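Local coordinates for protein vestitone reductase (Medicago sativa, PDB 2P4H) that catalyses the stereospecific NADPH-dependent reduction of (3R)-vestitone, the penultimate step in making the phytoalexin medicarpin, as part of alfalfa's defence, at residues F189-F194 and F222-V227; L207-G212 and Q271-D276; A265-Y270 and A312-K317. All blocks are in the same frame, centred on the assembly; numbering follows the deposited sequence.

Contact 1 of 3, residues F189-F194 and F222-V227; sequences FIVGRF and FHMVHV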
# COMPACT_ATOMS: atom_id res chain seq x y z
N PHE A 189 5.29 5.54 -0.65
CA PHE A 189 4.81 5.68 -2.03
C PHE A 189 5.06 4.34 -2.71
O PHE A 189 6.21 3.88 -2.79
CB PHE A 189 5.59 6.77 -2.77
CG PHE A 189 5.13 8.17 -2.46
CD1 PHE A 189 4.18 8.79 -3.26
CD2 PHE A 189 5.65 8.87 -1.37
CE1 PHE A 189 3.76 10.09 -2.99
CE2 PHE A 189 5.23 10.17 -1.09
CZ PHE A 189 4.29 10.78 -1.90
N ILE A 190 4.00 3.69 -3.17
CA ILE A 190 4.09 2.39 -3.85
C ILE A 190 4.22 2.66 -5.35
O ILE A 190 3.35 3.29 -5.95
CB ILE A 190 2.85 1.55 -3.56
CG1 ILE A 190 2.66 1.40 -2.05
CG2 ILE A 190 2.97 0.19 -4.23
CD1 ILE A 190 1.33 0.80 -1.66
N VAL A 191 5.30 2.15 -5.94
CA VAL A 191 5.58 2.40 -7.36
C VAL A 191 6.04 1.16 -8.13
O VAL A 191 6.73 0.30 -7.58
CB VAL A 191 6.68 3.50 -7.46
CG1 VAL A 191 7.01 3.81 -8.91
CG2 VAL A 191 6.21 4.76 -6.73
N GLY A 192 5.66 1.09 -9.40
CA GLY A 192 6.06 -0.02 -10.25
C GLY A 192 5.12 -0.15 -11.43
O GLY A 192 4.50 0.84 -11.83
N ARG A 193 5.02 -1.34 -12.00
CA ARG A 193 4.09 -1.55 -13.10
C ARG A 193 2.72 -1.65 -12.44
O ARG A 193 2.62 -1.82 -11.23
CB ARG A 193 4.38 -2.85 -13.86
CG ARG A 193 5.69 -2.89 -14.62
CD ARG A 193 5.74 -4.14 -15.48
NE ARG A 193 4.64 -4.17 -16.44
CZ ARG A 193 4.64 -3.54 -17.61
NH1 ARG A 193 5.69 -2.83 -17.99
NH2 ARG A 193 3.57 -3.60 -18.39
N PHE A 194 1.66 -1.56 -13.24
CA PHE A 194 0.31 -1.67 -12.73
C PHE A 194 -0.62 -2.23 -13.80
O PHE A 194 -0.35 -2.10 -14.99
CB PHE A 194 -0.19 -0.31 -12.23
CG PHE A 194 -0.10 0.80 -13.26
CD1 PHE A 194 -1.18 1.09 -14.09
CD2 PHE A 194 1.06 1.56 -13.37
CE1 PHE A 194 -1.10 2.13 -15.02
CE2 PHE A 194 1.15 2.60 -14.29
CZ PHE A 194 0.07 2.89 -15.12
N PHE A 222 11.13 11.46 -0.91
CA PHE A 222 10.12 10.40 -0.94
C PHE A 222 10.49 9.08 -0.29
O PHE A 222 11.55 8.52 -0.59
CB PHE A 222 9.80 10.04 -2.41
CG PHE A 222 9.31 11.19 -3.25
CD1 PHE A 222 7.97 11.24 -3.65
CD2 PHE A 222 10.18 12.17 -3.72
CE1 PHE A 222 7.51 12.24 -4.50
CE2 PHE A 222 9.72 13.19 -4.57
CZ PHE A 222 8.39 13.22 -4.95
N HIS A 223 9.64 8.57 0.60
CA HIS A 223 9.88 7.22 1.11
C HIS A 223 9.14 6.39 0.04
O HIS A 223 8.03 6.74 -0.38
CB HIS A 223 9.35 6.97 2.55
CG HIS A 223 8.11 7.72 2.93
ND1 HIS A 223 7.99 8.34 4.15
CD2 HIS A 223 6.89 7.82 2.33
CE1 HIS A 223 6.75 8.80 4.29
NE2 HIS A 223 6.07 8.50 3.20
N MET A 224 9.78 5.32 -0.43
CA MET A 224 9.22 4.52 -1.52
C MET A 224 9.45 3.02 -1.41
O MET A 224 10.30 2.56 -0.65
CB MET A 224 9.83 5.00 -2.85
CG MET A 224 9.89 6.52 -3.03
SD MET A 224 10.67 7.03 -4.58
CE MET A 224 9.32 6.72 -5.71
N VAL A 225 8.68 2.26 -2.20
CA VAL A 225 8.80 0.80 -2.26
C VAL A 225 8.27 0.32 -3.61
O VAL A 225 7.39 0.95 -4.20
CB VAL A 225 7.99 0.11 -1.12
CG1 VAL A 225 6.49 0.33 -1.31
CG2 VAL A 225 8.31 -1.38 -1.08
N HIS A 226 8.83 -0.78 -4.11
CA HIS A 226 8.39 -1.35 -5.38
C HIS A 226 7.11 -2.15 -5.09
O HIS A 226 7.07 -2.94 -4.14
CB HIS A 226 9.47 -2.28 -5.94
CG HIS A 226 9.23 -2.72 -7.35
ND1 HIS A 226 8.13 -3.46 -7.73
CD2 HIS A 226 9.95 -2.52 -8.48
CE1 HIS A 226 8.18 -3.69 -9.03
NE2 HIS A 226 9.28 -3.14 -9.51
N VAL A 227 6.08 -1.94 -5.90
CA VAL A 227 4.81 -2.63 -5.68
C VAL A 227 4.94 -4.16 -5.62
O VAL A 227 4.24 -4.80 -4.85
CB VAL A 227 3.77 -2.24 -6.77
CG1 VAL A 227 4.18 -2.80 -8.13
CG2 VAL A 227 2.39 -2.75 -6.38
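Phe-189 and Phe-222 meet in a T-shaped stack: the edge of Phe-222 leads with CD1 onto one face of the Phe-189 ring, off its centre, with planes at 66° and CD1 3.9 Å from CE2 of Phe-189. The carbonyl O of His-223 sits at the rim of that same ring, in its plane, 3.3 Å from Phe-189 CD2, which also lies 4.0 Å from His-223 CD2. An alanine here would probably leave the Phe-222 edge without the ring face it rests on and open a gap beside His-223 CD2.

Phe-189 shares its face of the sheet with Met-224, whose bend at chi3 (77°) brings CE to Val-191 CG2, 3.8 Å away. On the other face Ile-190 and Val-225 lie side by side, CG1 to CG1, and Ile-190 CG2 packs crosswise on Val-227 CB at 3.6 Å. Gly-192 fills the narrow place by Val-227 CG1 and the His-226 ring; a CB would clash with that methyl and, at these backbone angles, jam against the preceding carbonyl O. His-226 NE2 is hydrogen-bonded to Asp-311 OD2, while ND1 caps the N of Asp-228.

A parallel ladder of four backbone hydrogen bonds joins strands 189-191 and 219-226 in the small mixed sheet that accompanies the main Rossmann sheet of this reductase, with Ile-190 beside Phe-12 of the predicted NADP(+) site.

Contact 2 of 3, residues L207-G212 and Q271-D276; sequences LVLVLG and QILTVD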
# COMPACT_ATOMS: atom_id res chain seq x y z
N LEU A 207 6.57 10.23 -10.29
CA LEU A 207 7.12 10.58 -11.60
C LEU A 207 6.96 12.05 -11.95
O LEU A 207 7.00 12.43 -13.12
CB LEU A 207 6.46 9.72 -12.69
CG LEU A 207 6.70 8.22 -12.61
CD1 LEU A 207 6.10 7.53 -13.83
CD2 LEU A 207 8.20 7.94 -12.53
N VAL A 208 6.82 12.89 -10.93
CA VAL A 208 6.65 14.32 -11.15
C VAL A 208 7.74 14.94 -12.04
O VAL A 208 7.45 15.85 -12.83
CB VAL A 208 6.58 15.08 -9.79
CG1 VAL A 208 7.87 14.89 -9.01
CG2 VAL A 208 6.29 16.55 -10.03
N LEU A 209 8.97 14.46 -11.94
CA LEU A 209 10.04 15.02 -12.76
C LEU A 209 9.95 14.68 -14.25
O LEU A 209 10.51 15.39 -15.08
CB LEU A 209 11.42 14.61 -12.22
CG LEU A 209 11.81 15.15 -10.84
CD1 LEU A 209 13.26 14.74 -10.55
CD2 LEU A 209 11.67 16.67 -10.79
N VAL A 210 9.23 13.61 -14.59
CA VAL A 210 9.09 13.24 -16.00
C VAL A 210 7.66 13.41 -16.53
O VAL A 210 7.46 13.48 -17.74
CB VAL A 210 9.53 11.79 -16.27
CG1 VAL A 210 11.01 11.63 -15.95
CG2 VAL A 210 8.69 10.83 -15.44
N LEU A 211 6.69 13.47 -15.62
CA LEU A 211 5.28 13.61 -15.98
C LEU A 211 4.71 14.99 -15.68
O LEU A 211 3.79 15.45 -16.36
CB LEU A 211 4.43 12.58 -15.23
CG LEU A 211 4.42 11.13 -15.72
CD1 LEU A 211 3.69 10.25 -14.71
CD2 LEU A 211 3.73 11.08 -17.07
N GLY A 212 5.24 15.64 -14.65
CA GLY A 212 4.74 16.95 -14.29
C GLY A 212 5.71 18.10 -14.50
O GLY A 212 6.76 17.94 -15.11
N GLN A 271 12.85 15.91 -20.56
CA GLN A 271 13.36 17.18 -20.05
C GLN A 271 13.15 17.08 -18.55
O GLN A 271 12.03 17.15 -18.06
CB GLN A 271 12.56 18.35 -20.63
CG GLN A 271 13.03 18.82 -22.01
CD GLN A 271 13.16 17.70 -23.02
OE1 GLN A 271 14.00 16.81 -22.87
NE2 GLN A 271 12.32 17.73 -24.05
N ILE A 272 14.25 16.91 -17.82
CA ILE A 272 14.20 16.76 -16.37
C ILE A 272 14.94 17.88 -15.65
O ILE A 272 16.07 18.22 -16.01
CB ILE A 272 14.81 15.41 -15.95
CG1 ILE A 272 14.01 14.26 -16.57
CG2 ILE A 272 14.85 15.29 -14.43
CD1 ILE A 272 14.62 12.90 -16.36
N LEU A 273 14.30 18.44 -14.63
CA LEU A 273 14.92 19.50 -13.85
C LEU A 273 16.23 18.96 -13.27
O LEU A 273 16.26 17.87 -12.71
CB LEU A 273 14.01 19.93 -12.70
CG LEU A 273 12.75 20.70 -13.09
CD1 LEU A 273 11.79 20.76 -11.92
CD2 LEU A 273 13.13 22.10 -13.55
N THR A 274 17.29 19.74 -13.42
CA THR A 274 18.60 19.34 -12.92
C THR A 274 18.76 19.65 -11.44
O THR A 274 17.96 20.39 -10.85
CB THR A 274 19.73 20.08 -13.65
OG1 THR A 274 19.62 21.48 -13.38
CG2 THR A 274 19.64 19.85 -15.16
N VAL A 275 19.81 19.10 -10.84
CA VAL A 275 20.10 19.36 -9.45
C VAL A 275 20.23 20.88 -9.27
O VAL A 275 19.72 21.44 -8.30
CB VAL A 275 21.40 18.64 -9.03
CG1 VAL A 275 21.96 19.25 -7.75
CG2 VAL A 275 21.11 17.15 -8.82
N ASP A 276 20.91 21.55 -10.20
CA ASP A 276 21.07 22.99 -10.07
C ASP A 276 19.73 23.72 -10.12
O ASP A 276 19.50 24.66 -9.36
CB ASP A 276 21.99 23.53 -11.17
CG ASP A 276 22.47 24.94 -10.88
OD1 ASP A 276 23.05 25.15 -9.79
OD2 ASP A 276 22.26 25.84 -11.72
O HOH W 1 11.45 17.88 -14.37
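The carbonyl O of Leu-209 takes a hydrogen bond from a water 2.8 Å away, and that water in turn accepts one from Leu-273 N at 2.9 Å. No direct hydrogen bond joins the segments, so this bridge is the polar link between them, tying a carbonyl of the short helix to an amide of the extended chain.

Beside this bridge the contact is aliphatic. Val-210 and Ile-272 lie side by side, pointing the same way, and Val-210 CG1 touches Ile-272 CD1 at 3.8 Å. Ile-272 is branched across both helix residues: chi1 of -61° sets CG1 beside its own backbone N, next to Val-210, while the other branch, CG2, reaches Leu-209 CB at 4.1 Å. Here the single-turn helix 208-211 is packed against the irregular chain that follows helix 256-266, in the part of the reductase beyond its main Rossmann sheet. Helix 256-266 backs both sides, with Met-259 against Leu-209 and Leu-263 against Ile-272, and its Ser-260 OG hydrogen-bonds Leu-273 O.

More loosely, Leu-209 CD2 and Leu-273 CD1 approach to 4.2 Å, and the Leu-273 side chain also packs on Lys-214 and Ile-217.

Contact 3 of 3, residues A265-Y270 and A312-K317; sequences AKYPEY and AIQCCK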
# COMPACT_ATOMS: atom_id res chain seq x y z
N ALA A 265 20.17 10.57 -16.04
CA ALA A 265 21.14 9.67 -16.64
C ALA A 265 20.50 8.51 -17.39
O ALA A 265 20.94 8.14 -18.48
CB ALA A 265 22.09 9.14 -15.56
N LYS A 266 19.44 7.94 -16.82
CA LYS A 266 18.79 6.79 -17.45
C LYS A 266 17.77 7.12 -18.53
O LYS A 266 17.53 6.30 -19.42
CB LYS A 266 18.13 5.92 -16.37
CG LYS A 266 19.09 5.42 -15.30
CD LYS A 266 20.29 4.69 -15.89
CE LYS A 266 21.26 4.25 -14.80
NZ LYS A 266 22.49 3.61 -15.36
N TYR A 267 17.17 8.31 -18.47
CA TYR A 267 16.16 8.70 -19.45
C TYR A 267 16.45 10.08 -20.04
O TYR A 267 15.71 11.04 -19.80
CB TYR A 267 14.77 8.70 -18.79
CG TYR A 267 14.46 7.40 -18.08
CD1 TYR A 267 14.02 6.28 -18.78
CD2 TYR A 267 14.67 7.29 -16.71
CE1 TYR A 267 13.81 5.07 -18.13
CE2 TYR A 267 14.47 6.08 -16.05
CZ TYR A 267 14.04 4.98 -16.76
OH TYR A 267 13.86 3.78 -16.12
N PRO A 268 17.53 10.19 -20.82
CA PRO A 268 17.91 11.46 -21.44
C PRO A 268 16.86 12.01 -22.40
O PRO A 268 16.89 13.19 -22.76
CB PRO A 268 19.22 11.12 -22.15
CG PRO A 268 19.04 9.68 -22.51
CD PRO A 268 18.43 9.11 -21.25
N GLU A 269 15.91 11.17 -22.79
CA GLU A 269 14.85 11.58 -23.71
C GLU A 269 13.85 12.55 -23.08
O GLU A 269 13.08 13.20 -23.79
CB GLU A 269 14.09 10.36 -24.24
CG GLU A 269 13.49 9.48 -23.15
CD GLU A 269 14.39 8.33 -22.75
OE1 GLU A 269 15.62 8.52 -22.68
OE2 GLU A 269 13.86 7.22 -22.50
N TYR A 270 13.85 12.65 -21.76
CA TYR A 270 12.93 13.55 -21.07
C TYR A 270 13.61 14.82 -20.57
O TYR A 270 14.78 14.80 -20.21
CB TYR A 270 12.28 12.85 -19.87
CG TYR A 270 11.50 11.61 -20.23
CD1 TYR A 270 10.48 11.65 -21.18
CD2 TYR A 270 11.79 10.38 -19.63
CE1 TYR A 270 9.76 10.51 -21.52
CE2 TYR A 270 11.08 9.23 -19.96
CZ TYR A 270 10.07 9.30 -20.90
OH TYR A 270 9.37 8.17 -21.25
N ALA A 312 7.72 1.49 -13.58
CA ALA A 312 6.66 2.48 -13.63
C ALA A 312 6.69 3.25 -14.96
O ALA A 312 5.66 3.44 -15.61
CB ALA A 312 6.79 3.46 -12.46
N ILE A 313 7.87 3.68 -15.37
CA ILE A 313 8.01 4.44 -16.61
C ILE A 313 7.63 3.63 -17.85
O ILE A 313 6.89 4.12 -18.70
CB ILE A 313 9.45 5.00 -16.72
CG1 ILE A 313 9.60 6.17 -15.73
CG2 ILE A 313 9.73 5.46 -18.15
CD1 ILE A 313 11.02 6.65 -15.55
N GLN A 314 8.11 2.39 -17.95
CA GLN A 314 7.77 1.56 -19.10
C GLN A 314 6.27 1.29 -19.15
O GLN A 314 5.66 1.29 -20.22
CB GLN A 314 8.53 0.23 -19.08
CG GLN A 314 10.05 0.35 -19.15
CD GLN A 314 10.53 1.32 -20.21
OE1 GLN A 314 9.95 1.41 -21.30
NE2 GLN A 314 11.61 2.03 -19.91
N CYS A 315 5.66 1.06 -17.98
CA CYS A 315 4.23 0.79 -17.93
C CYS A 315 3.46 2.03 -18.38
O CYS A 315 2.51 1.93 -19.16
CB CYS A 315 3.81 0.37 -16.52
SG CYS A 315 2.13 -0.27 -16.40
N CYS A 316 3.88 3.19 -17.90
CA CYS A 316 3.22 4.43 -18.28
C CYS A 316 3.33 4.67 -19.79
O CYS A 316 2.37 5.13 -20.42
CB CYS A 316 3.83 5.61 -17.52
SG CYS A 316 3.26 5.74 -15.81
N LYS A 317 4.49 4.37 -20.36
CA LYS A 317 4.68 4.55 -21.80
C LYS A 317 3.74 3.64 -22.58
O LYS A 317 3.10 4.07 -23.55
CB LYS A 317 6.13 4.25 -22.18
CG LYS A 317 7.12 5.31 -21.70
CD LYS A 317 8.56 4.82 -21.78
CE LYS A 317 8.96 4.45 -23.20
NZ LYS A 317 10.35 3.91 -23.23
O HOH W 2 11.41 6.47 -22.39
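Tyr-267 turns one face of its ring to Ile-313, whose CD1 stands over it in a CH-pi contact, 3.8 Å from the ring centroid and 21° off the normal. The methyl leans toward the rim, so its closest ring atom is Tyr-267 CE2 at 3.5 Å. At the ring's edge, near its plane, lie Gln-314 NE2 and Glu-269 OE2. The second ring, Tyr-270, carries Glu-269 CG over the centre of one face, while its hydroxyl reaches across to Lys-317, with OH 3.5 Å from CD.

One water gathers the polar ends: it donates to Glu-269 OE2 at 2.6 Å, accepts from Lys-317 NZ at 2.9 Å, and is also hydrogen-bonded to Tyr-270 OH. Glu-269 OE2 and Lys-317 NZ stay 4.9 Å apart, bridged by this water; their opposite charges would probably still attract. Lys-317 NZ also donates to Gln-314 OE1, in the amide plane on a lone pair, at 3.2 Å. Asp-310 OD1 takes hydrogen bonds from both Tyr-267 OH and Gln-314 NE2, fixing the tyrosine tip and the amide together.

Both tyrosines belong to the type I turn, Tyr-267 to Tyr-270, that follows helix 256-266, and through them it leans on helix 305-319, whose Ile-313 also packs on Leu-207, just past helix 201-206.

Overall arrangement
From the N terminus, contact 1 opens at 189-194, directly after the main-sheet strand 182-187, and closes at 222-227. Before it closes, 207-212 opens contact 2, so these two cross. Contact 3 then opens at 265-270, contact 2 closes immediately afterwards at 271-276, and contact 3 closes at 312-317: contacts 2 and 3 cross as well, while contacts 1 and 3 run in series. Helix 305-319 joins them in space. Its Ala-312 packs on Val-191 of contact 1, and its Cys-316 on Leu-207 of contact 2. The small mixed sheet, the short helices between two of its strands and the C-terminal helix are thereby tied together.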